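Local structure of beta sliding clamp (Borrelia burgdorferi, 6DJ8) at residues Val238-Lys241 and Lys246-Val249; Phe169-Asp174 and Val220-Phe225; Ile153-Lys158 and Thr208-Glu213. The protein probably closes as a ring-shaped head-to-tail homodimer around DNA, tethering DNA polymerases and other proteins to it and so making them processive. One frame throughout, in Å; residues are numbered along the deposited sequence.

Overall arrangement
All three contacts belong to the central domain of the clamp. Along the chain, interactions 2 and 3 alternate their segments, and both close before interaction 1 opens. Interaction 1 is a hairpin in the eight-stranded antiparallel sheet; interaction 3 lies about 12 Å away, centre to centre, and its strand 151-156 is hydrogen-bonded to strand 237-242. Strand 202-211 of interaction 3 and strand 218-221 of interaction 2 belong instead to the nine-stranded sheet. Interactions 1 and 2, with centres about 16 Å apart, meet where Phe-247 packs on Val-220, Ile-224 and Phe-225. The first sheet runs on into N-terminal-domain strand 64-70, the second into C-terminal-domain strand 383-387, consistent with one continuous arc.

Interaction 1: residues Val238-Lys241 and Lys246-Val249; sequences VKIK and KFYV
Lys-241 and Tyr-248 form a hydrogen-bonded pair in an antiparallel beta hairpin, strands 237-242 and 246-251, whose short segments run at 170° to each other. The second strand starts with Lys-246, whose backbone N is bonded to Ser-243 OG in the turn and whose amine reaches Tyr-149 OH. Next comes Phe-247, on the face of Ile-240 and Val-249, where its ring also meets that of Phe-225 from helix 223-231. Its CG is anti to the backbone N (chi1 170°), which leans the ring toward the first strand, with Phe-247 CE1 3.5 Å from Ile-240 CG2. The flat apolar ring suits this buried place.

Tyr-248 points to the other face. Its backbone is gripped twice: its O accepts from Lys-241 N at 2.8 Å, and its N donates to Lys-241 O at 2.9 Å, the latter bond being the more bent. Ring and lysine chain run side by side in the same direction, and Lys-241 CD comes within 3.7 Å of Tyr-248 CD2. Both residues combine an apolar length for this contact with a polar end, the tyrosine OH being bonded to Glu-250.

Val-249 returns to the apolar face as the non-hydrogen-bonded partner of Ile-240. Beta-branched side chains fit such extended backbone well, and these two lie alongside each other, Ile-240 CG1 being 3.9 Å from Val-249 CG2. The other branch, Val-249 CG1, meets Val-238 CG2 at 3.6 Å, and the CA-H of Val-249 approaches Lys-239 O, with 3.4 Å between CA and O.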
loop_
_atom_site.group_PDB
_atom_site.type_symbol
_atom_site.label_atom_id
_atom_site.label_comp_id
_atom_site.label_asym_id
_atom_site.label_seq_id
_atom_site.Cartn_x
_atom_site.Cartn_y
_atom_site.Cartn_z
ATOM N N VAL A 238 -9.770 -31.364 6.524
ATOM C CA VAL A 238 -10.581 -30.808 5.445
ATOM C C VAL A 238 -11.037 -31.950 4.542
ATOM O O VAL A 238 -10.219 -32.785 4.138
ATOM C CB VAL A 238 -9.821 -29.728 4.640
ATOM C CG1 VAL A 238 -8.411 -30.174 4.322
ATOM C CG2 VAL A 238 -10.584 -29.386 3.355
ATOM N N LYS A 239 -12.334 -31.987 4.234
ATOM C CA LYS A 239 -12.922 -32.998 3.362
ATOM C C LYS A 239 -13.046 -32.390 1.976
ATOM O O LYS A 239 -13.545 -31.271 1.829
ATOM C CB LYS A 239 -14.316 -33.424 3.839
ATOM C CG LYS A 239 -14.380 -34.032 5.224
ATOM C CD LYS A 239 -15.804 -34.472 5.562
ATOM C CE LYS A 239 -15.924 -34.906 7.020
ATOM N NZ LYS A 239 -15.414 -36.255 7.317
ATOM N N ILE A 240 -12.562 -33.105 0.975
ATOM C CA ILE A 240 -12.655 -32.692 -0.417
ATOM C C ILE A 240 -13.462 -33.744 -1.154
ATOM O O ILE A 240 -13.236 -34.940 -0.959
ATOM C CB ILE A 240 -11.247 -32.516 -1.030
ATOM C CG1 ILE A 240 -10.566 -31.291 -0.414
ATOM C CG2 ILE A 240 -11.305 -32.456 -2.547
ATOM C CD1 ILE A 240 -9.047 -31.289 -0.588
ATOM N N LYS A 241 -14.392 -33.305 -2.000
ATOM C CA LYS A 241 -15.262 -34.215 -2.734
ATOM C C LYS A 241 -15.366 -33.769 -4.183
ATOM O O LYS A 241 -15.278 -32.578 -4.483
ATOM C CB LYS A 241 -16.666 -34.283 -2.117
ATOM C CG LYS A 241 -16.708 -34.830 -0.696
ATOM C CD LYS A 241 -18.128 -34.766 -0.133
ATOM C CE LYS A 241 -18.176 -35.109 1.348
ATOM N NZ LYS A 241 -17.437 -36.360 1.644
ATOM N N LYS A 246 -18.849 -31.028 -10.373
ATOM C CA LYS A 246 -18.571 -30.065 -9.319
ATOM C C LYS A 246 -17.472 -30.547 -8.382
ATOM O O LYS A 246 -17.168 -31.738 -8.274
ATOM C CB LYS A 246 -19.853 -29.715 -8.528
ATOM C CG LYS A 246 -20.131 -30.560 -7.299
ATOM C CD LYS A 246 -21.381 -30.037 -6.578
ATOM C CE LYS A 246 -21.744 -30.854 -5.342
ATOM N NZ LYS A 246 -20.808 -30.637 -4.207
ATOM N N PHE A 247 -16.874 -29.567 -7.711
ATOM C CA PHE A 247 -15.831 -29.746 -6.720
ATOM C C PHE A 247 -16.342 -29.160 -5.410
ATOM O O PHE A 247 -16.980 -28.103 -5.405
ATOM C CB PHE A 247 -14.557 -29.033 -7.195
ATOM C CG PHE A 247 -13.471 -28.940 -6.171
ATOM C CD1 PHE A 247 -12.639 -30.028 -5.926
ATOM C CD2 PHE A 247 -13.245 -27.756 -5.491
ATOM C CE1 PHE A 247 -11.619 -29.952 -5.009
ATOM C CE2 PHE A 247 -12.217 -27.662 -4.573
ATOM C CZ PHE A 247 -11.397 -28.766 -4.325
ATOM N N TYR A 248 -16.086 -29.850 -4.304
ATOM C CA TYR A 248 -16.699 -29.491 -3.034
ATOM C C TYR A 248 -15.664 -29.625 -1.934
ATOM O O TYR A 248 -14.878 -30.572 -1.930
ATOM C CB TYR A 248 -17.924 -30.380 -2.736
ATOM C CG TYR A 248 -18.538 -30.217 -1.352
ATOM C CD1 TYR A 248 -19.435 -29.183 -1.079
ATOM C CD2 TYR A 248 -18.251 -31.122 -0.328
ATOM C CE1 TYR A 248 -20.009 -29.042 0.177
ATOM C CE2 TYR A 248 -18.825 -30.988 0.932
ATOM C CZ TYR A 248 -19.703 -29.948 1.175
ATOM O OH TYR A 248 -20.275 -29.804 2.417
ATOM N N VAL A 249 -15.652 -28.666 -1.014
ATOM C CA VAL A 249 -14.688 -28.641 0.082
ATOM C C VAL A 249 -15.423 -28.248 1.349
ATOM O O VAL A 249 -16.269 -27.346 1.334
ATOM C CB VAL A 249 -13.534 -27.662 -0.184
ATOM C CG1 VAL A 249 -12.647 -27.546 1.034
ATOM C CG2 VAL A 249 -12.735 -28.134 -1.338
#

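Interaction 2: residues Phe169-Asp174 and Val220-Phe225; sequences FSAHLD and VPVKIF
Ala-171 and Val-222 carry this small contact almost alone, each pointing its beta carbon at the other. The methyl of Ala-171 comes in over the CB of Val-222, roughly in line with the valine CA-CB bond: Ala-171 CB is 3.8 Å from Val-222 CB and 3.9 Å from Val-222 CG2, with Val-222 CG1 only a little farther off. The valine torsion (chi1 69°), which sets CG1 between the backbone N and the carbonyl carbon and CG2 anti to the N, turns the CB-H side to the alanine and spreads the two methyls across the approach. A short side chain suits position 171, because the loop backbone can then come close to the branched residue; the valine in turn also reaches Val-183 of the neighbouring strand.

His-172 turns its ring away from the valine. With CG roughly anti to the backbone N (chi1 -159°), ND1 accepts from Asp-174 N at 3.0 Å, nearly straight at 166° and close to the imidazole plane. That bond fixes the ring's rotation and is consistent with an unprotonated ND1. Asp-174 OD1 in turn accepts from the backbone N of Ser-176.

Asn-181 bridges the two sides: its ND2 donates to His-172 O, and its backbone is hydrogen-bonded to that of Val-222. Val-222 O accepts from Phe-225 N at 2.8 Å, at the passage from strand 218-221 to helix 223-231. The contact therefore sets the loop leaving helix 157-167 against the start of helix 223-231. These are the two helices that this clamp domain pairs with its beta sheets, and in sliding clamps such helices line the DNA channel.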
loop_
_atom_site.group_PDB
_atom_site.type_symbol
_atom_site.label_atom_id
_atom_site.label_comp_id
_atom_site.label_asym_id
_atom_site.label_seq_id
_atom_site.Cartn_x
_atom_site.Cartn_y
_atom_site.Cartn_z
ATOM N N PHE A 169 -0.044 -20.862 -7.808
ATOM C CA PHE A 169 0.606 -19.789 -8.561
ATOM C C PHE A 169 0.973 -20.192 -9.982
ATOM O O PHE A 169 1.111 -19.317 -10.844
ATOM C CB PHE A 169 1.859 -19.304 -7.809
ATOM C CG PHE A 169 3.046 -20.241 -7.926
ATOM C CD1 PHE A 169 3.236 -21.259 -7.004
ATOM C CD2 PHE A 169 3.975 -20.085 -8.958
ATOM C CE1 PHE A 169 4.350 -22.134 -7.110
ATOM C CE2 PHE A 169 5.085 -20.917 -9.061
ATOM C CZ PHE A 169 5.264 -21.960 -8.142
ATOM N N SER A 170 1.129 -21.493 -10.263
ATOM C CA SER A 170 1.529 -21.925 -11.598
ATOM C C SER A 170 0.391 -21.973 -12.608
ATOM O O SER A 170 0.661 -22.049 -13.817
ATOM C CB SER A 170 2.142 -23.329 -11.547
ATOM O OG SER A 170 3.454 -23.300 -11.049
ATOM N N ALA A 171 -0.866 -21.995 -12.167
ATOM C CA ALA A 171 -1.948 -22.097 -13.135
ATOM C C ALA A 171 -1.977 -20.843 -13.992
ATOM O O ALA A 171 -1.549 -19.766 -13.566
ATOM C CB ALA A 171 -3.295 -22.303 -12.431
ATOM N N HIS A 172 -2.452 -20.988 -15.222
ATOM C CA HIS A 172 -2.626 -19.812 -16.054
ATOM C C HIS A 172 -3.590 -18.836 -15.373
ATOM O O HIS A 172 -4.562 -19.239 -14.722
ATOM C CB HIS A 172 -3.140 -20.208 -17.436
ATOM C CG HIS A 172 -2.880 -19.176 -18.478
ATOM N ND1 HIS A 172 -3.560 -17.982 -18.530
ATOM C CD2 HIS A 172 -1.958 -19.128 -19.467
ATOM C CE1 HIS A 172 -3.087 -17.252 -19.525
ATOM N NE2 HIS A 172 -2.112 -17.925 -20.109
ATOM N N LEU A 173 -3.274 -17.549 -15.475
ATOM C CA LEU A 173 -4.014 -16.505 -14.777
ATOM C C LEU A 173 -5.281 -16.052 -15.506
ATOM O O LEU A 173 -6.097 -15.350 -14.907
ATOM C CB LEU A 173 -3.078 -15.324 -14.528
ATOM C CG LEU A 173 -1.998 -15.609 -13.486
ATOM C CD1 LEU A 173 -1.024 -14.453 -13.370
ATOM C CD2 LEU A 173 -2.652 -15.859 -12.146
ATOM N N ASP A 174 -5.422 -16.355 -16.795
ATOM C CA ASP A 174 -6.580 -15.942 -17.590
ATOM C C ASP A 174 -7.702 -16.971 -17.423
ATOM O O ASP A 174 -7.594 -18.098 -17.911
ATOM C CB ASP A 174 -6.176 -15.808 -19.058
ATOM C CG ASP A 174 -7.333 -15.376 -19.968
ATOM O OD1 ASP A 174 -8.470 -15.175 -19.491
ATOM O OD2 ASP A 174 -7.099 -15.265 -21.190
ATOM N N VAL A 220 -10.084 -28.247 -11.843
ATOM C CA VAL A 220 -10.738 -27.301 -10.940
ATOM C C VAL A 220 -10.171 -25.908 -11.192
ATOM O O VAL A 220 -8.953 -25.726 -11.103
ATOM C CB VAL A 220 -10.530 -27.694 -9.469
ATOM C CG1 VAL A 220 -11.281 -26.716 -8.559
ATOM C CG2 VAL A 220 -10.993 -29.131 -9.234
ATOM N N PRO A 221 -11.001 -24.911 -11.468
ATOM C CA PRO A 221 -10.479 -23.554 -11.669
ATOM C C PRO A 221 -9.665 -23.120 -10.468
ATOM O O PRO A 221 -10.013 -23.407 -9.321
ATOM C CB PRO A 221 -11.736 -22.694 -11.846
ATOM C CG PRO A 221 -12.780 -23.666 -12.351
ATOM C CD PRO A 221 -12.474 -24.925 -11.572
ATOM N N VAL A 222 -8.534 -22.465 -10.743
ATOM C CA VAL A 222 -7.614 -22.160 -9.665
ATOM C C VAL A 222 -8.216 -21.171 -8.659
ATOM O O VAL A 222 -7.798 -21.158 -7.498
ATOM C CB VAL A 222 -6.273 -21.645 -10.233
ATOM C CG1 VAL A 222 -6.434 -20.237 -10.891
ATOM C CG2 VAL A 222 -5.224 -21.620 -9.122
ATOM N N LYS A 223 -9.190 -20.354 -9.056
ATOM C CA LYS A 223 -9.633 -19.282 -8.150
ATOM C C LYS A 223 -10.048 -19.834 -6.791
ATOM O O LYS A 223 -9.681 -19.270 -5.751
ATOM C CB LYS A 223 -10.776 -18.477 -8.767
ATOM C CG LYS A 223 -11.329 -17.379 -7.841
ATOM C CD LYS A 223 -12.435 -16.591 -8.506
ATOM C CE LYS A 223 -12.929 -15.435 -7.606
ATOM N NZ LYS A 223 -14.078 -14.735 -8.253
ATOM N N ILE A 224 -10.746 -20.982 -6.769
ATOM C CA ILE A 224 -11.189 -21.498 -5.475
ATOM C C ILE A 224 -10.001 -21.817 -4.576
ATOM O O ILE A 224 -10.098 -21.697 -3.349
ATOM C CB ILE A 224 -12.125 -22.722 -5.628
ATOM C CG1 ILE A 224 -12.830 -22.971 -4.287
ATOM C CG2 ILE A 224 -11.340 -23.965 -6.053
ATOM C CD1 ILE A 224 -13.934 -24.007 -4.348
ATOM N N PHE A 225 -8.850 -22.190 -5.155
ATOM C CA PHE A 225 -7.704 -22.489 -4.306
ATOM C C PHE A 225 -7.079 -21.219 -3.741
ATOM O O PHE A 225 -6.646 -21.205 -2.587
ATOM C CB PHE A 225 -6.679 -23.330 -5.080
ATOM C CG PHE A 225 -7.236 -24.660 -5.478
ATOM C CD1 PHE A 225 -7.424 -25.644 -4.524
ATOM C CD2 PHE A 225 -7.691 -24.886 -6.763
ATOM C CE1 PHE A 225 -8.003 -26.867 -4.864
ATOM C CE2 PHE A 225 -8.258 -26.092 -7.104
ATOM C CZ PHE A 225 -8.417 -27.088 -6.146
#

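Interaction 3: residues Ile153-Lys158 and Thr208-Glu213; sequences IEIKQK and TEVIVE
Val-210 lies across from Ile-153 and Ile-155 and gives one methyl to each. Its CG1 meets Ile-153 CG2 at 3.6 Å, the two side chains crossing at a slant, while Val-210 CG2 meets Ile-155 CG2 at 3.8 Å with the side chains nearly at right angles. Both isoleucines use the same branch because both hold the same rotamer: CG1 is tucked between the backbone N and the carbonyl carbon (chi1 51° in Ile-153 and 61° in Ile-155), and CG2 stands anti to the carbonyl carbon. Ile-153 CG2 also comes to 4.1 Å from Val-212 CG2, again with the side chains roughly perpendicular.

The alternation of an extended chain lies behind this pattern. Ile-153 and Ile-155 face the valines, whereas Glu-154 between them points away and forms a salt bridge with Lys-239; Val-210 and Val-212 likewise point inward and Ile-211 outward. Strand 151-156, an outermost strand of the eight-stranded sheet, here meets the end of strand 202-211 beyond its corner, where Val-210 is still backbone-bonded to Leu-193 of the nine-stranded sheet. No hydrogen bond links the segments. Branched apolar residues suit such a seam, since their methyls meet without polar groups.

The chain turns that corner at Glu-209, and an ST turn holds the bend: Thr-208 OG1 accepts from Val-210 N at 3.1 Å. The same hydroxyl is hydrogen-bonded to Leu-193 O. The backbones of Thr-208 and Val-210 are both bonded to that of Leu-193, whose side chain also touches Ile-153.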
loop_
_atom_site.group_PDB
_atom_site.type_symbol
_atom_site.label_atom_id
_atom_site.label_comp_id
_atom_site.label_asym_id
_atom_site.label_seq_id
_atom_site.Cartn_x
_atom_site.Cartn_y
_atom_site.Cartn_z
ATOM N N ILE A 153 -11.879 -37.361 -0.316
ATOM C CA ILE A 153 -10.773 -37.595 0.606
ATOM C C ILE A 153 -10.891 -36.624 1.769
ATOM O O ILE A 153 -11.559 -35.594 1.681
ATOM C CB ILE A 153 -9.382 -37.408 -0.035
ATOM C CG1 ILE A 153 -9.315 -36.059 -0.740
ATOM C CG2 ILE A 153 -9.065 -38.550 -0.978
ATOM C CD1 ILE A 153 -7.909 -35.632 -1.076
ATOM N N GLU A 154 -10.236 -36.978 2.872
ATOM C CA GLU A 154 -10.115 -36.095 4.025
ATOM C C GLU A 154 -8.633 -35.999 4.351
ATOM O O GLU A 154 -7.980 -37.018 4.580
ATOM C CB GLU A 154 -10.938 -36.627 5.222
ATOM C CG GLU A 154 -10.921 -35.729 6.461
ATOM C CD GLU A 154 -11.991 -36.085 7.501
ATOM O OE1 GLU A 154 -12.620 -37.159 7.404
ATOM O OE2 GLU A 154 -12.214 -35.268 8.421
ATOM N N ILE A 155 -8.109 -34.781 4.426
ATOM C CA ILE A 155 -6.683 -34.575 4.616
ATOM C C ILE A 155 -6.473 -33.444 5.604
ATOM O O ILE A 155 -7.383 -32.675 5.918
ATOM C CB ILE A 155 -5.937 -34.257 3.307
ATOM C CG1 ILE A 155 -6.475 -32.976 2.683
ATOM C CG2 ILE A 155 -6.073 -35.396 2.323
ATOM C CD1 ILE A 155 -5.701 -32.555 1.441
ATOM N N LYS A 156 -5.256 -33.359 6.112
ATOM C CA LYS A 156 -4.961 -32.333 7.089
ATOM C C LYS A 156 -4.975 -30.975 6.405
ATOM O O LYS A 156 -4.526 -30.817 5.264
ATOM C CB LYS A 156 -3.596 -32.600 7.741
ATOM N N GLN A 157 -5.569 -30.003 7.083
ATOM C CA GLN A 157 -5.604 -28.663 6.530
ATOM C C GLN A 157 -4.193 -28.165 6.241
ATOM O O GLN A 157 -3.928 -27.612 5.165
ATOM C CB GLN A 157 -6.324 -27.732 7.499
ATOM C CG GLN A 157 -7.821 -27.775 7.356
ATOM C CD GLN A 157 -8.473 -26.726 8.210
ATOM O OE1 GLN A 157 -8.054 -25.582 8.215
ATOM N NE2 GLN A 157 -9.496 -27.118 8.950
ATOM N N LYS A 158 -3.270 -28.381 7.183
ATOM C CA LYS A 158 -1.899 -27.910 7.012
ATOM C C LYS A 158 -1.278 -28.454 5.727
ATOM O O LYS A 158 -0.639 -27.712 4.974
ATOM C CB LYS A 158 -1.072 -28.310 8.235
ATOM C CG LYS A 158 0.410 -28.013 8.125
ATOM C CD LYS A 158 1.070 -27.989 9.505
ATOM C CE LYS A 158 2.543 -28.378 9.447
ATOM N NZ LYS A 158 2.721 -29.818 9.075
ATOM N N THR A 208 0.852 -36.430 -3.611
ATOM C CA THR A 208 0.481 -36.589 -2.215
ATOM C C THR A 208 0.786 -38.008 -1.786
ATOM O O THR A 208 1.283 -38.825 -2.563
ATOM C CB THR A 208 -0.999 -36.301 -1.972
ATOM O OG1 THR A 208 -1.786 -37.344 -2.573
ATOM C CG2 THR A 208 -1.390 -34.951 -2.534
ATOM N N GLU A 209 0.498 -38.302 -0.524
ATOM C CA GLU A 209 0.555 -39.668 -0.023
ATOM C C GLU A 209 -0.814 -40.342 0.004
ATOM O O GLU A 209 -0.921 -41.482 0.463
ATOM C CB GLU A 209 1.207 -39.706 1.364
ATOM C CG GLU A 209 2.685 -39.281 1.365
ATOM C CD GLU A 209 3.560 -40.103 0.417
ATOM O OE1 GLU A 209 3.210 -41.264 0.102
ATOM O OE2 GLU A 209 4.611 -39.580 -0.014
ATOM N N VAL A 210 -1.855 -39.673 -0.487
ATOM C CA VAL A 210 -3.215 -40.190 -0.382
ATOM C C VAL A 210 -3.440 -41.223 -1.482
ATOM O O VAL A 210 -3.197 -40.961 -2.667
ATOM C CB VAL A 210 -4.238 -39.046 -0.476
ATOM C CG1 VAL A 210 -5.646 -39.575 -0.279
ATOM C CG2 VAL A 210 -3.934 -37.961 0.554
ATOM N N ILE A 211 -3.894 -42.408 -1.096
ATOM C CA ILE A 211 -4.196 -43.476 -2.040
ATOM C C ILE A 211 -5.675 -43.411 -2.384
ATOM O O ILE A 211 -6.529 -43.361 -1.490
ATOM C CB ILE A 211 -3.826 -44.853 -1.469
ATOM C CG1 ILE A 211 -2.314 -45.070 -1.551
ATOM C CG2 ILE A 211 -4.585 -45.957 -2.202
ATOM C CD1 ILE A 211 -1.634 -45.095 -0.203
ATOM N N VAL A 212 -5.976 -43.394 -3.677
ATOM C CA VAL A 212 -7.340 -43.277 -4.172
ATOM C C VAL A 212 -7.594 -44.456 -5.107
ATOM O O VAL A 212 -6.874 -44.640 -6.096
ATOM C CB VAL A 212 -7.577 -41.937 -4.885
ATOM C CG1 VAL A 212 -9.006 -41.850 -5.367
ATOM C CG2 VAL A 212 -7.253 -40.767 -3.952
ATOM N N GLU A 213 -8.603 -45.267 -4.779
ATOM C CA GLU A 213 -8.928 -46.413 -5.618
ATOM C C GLU A 213 -9.704 -45.992 -6.861
ATOM O O GLU A 213 -9.558 -46.612 -7.920
ATOM C CB GLU A 213 -9.705 -47.456 -4.809
ATOM C CG GLU A 213 -9.012 -47.886 -3.505
ATOM C CD GLU A 213 -7.697 -48.644 -3.720
ATOM O OE1 GLU A 213 -7.446 -49.119 -4.848
ATOM O OE2 GLU A 213 -6.917 -48.767 -2.748
#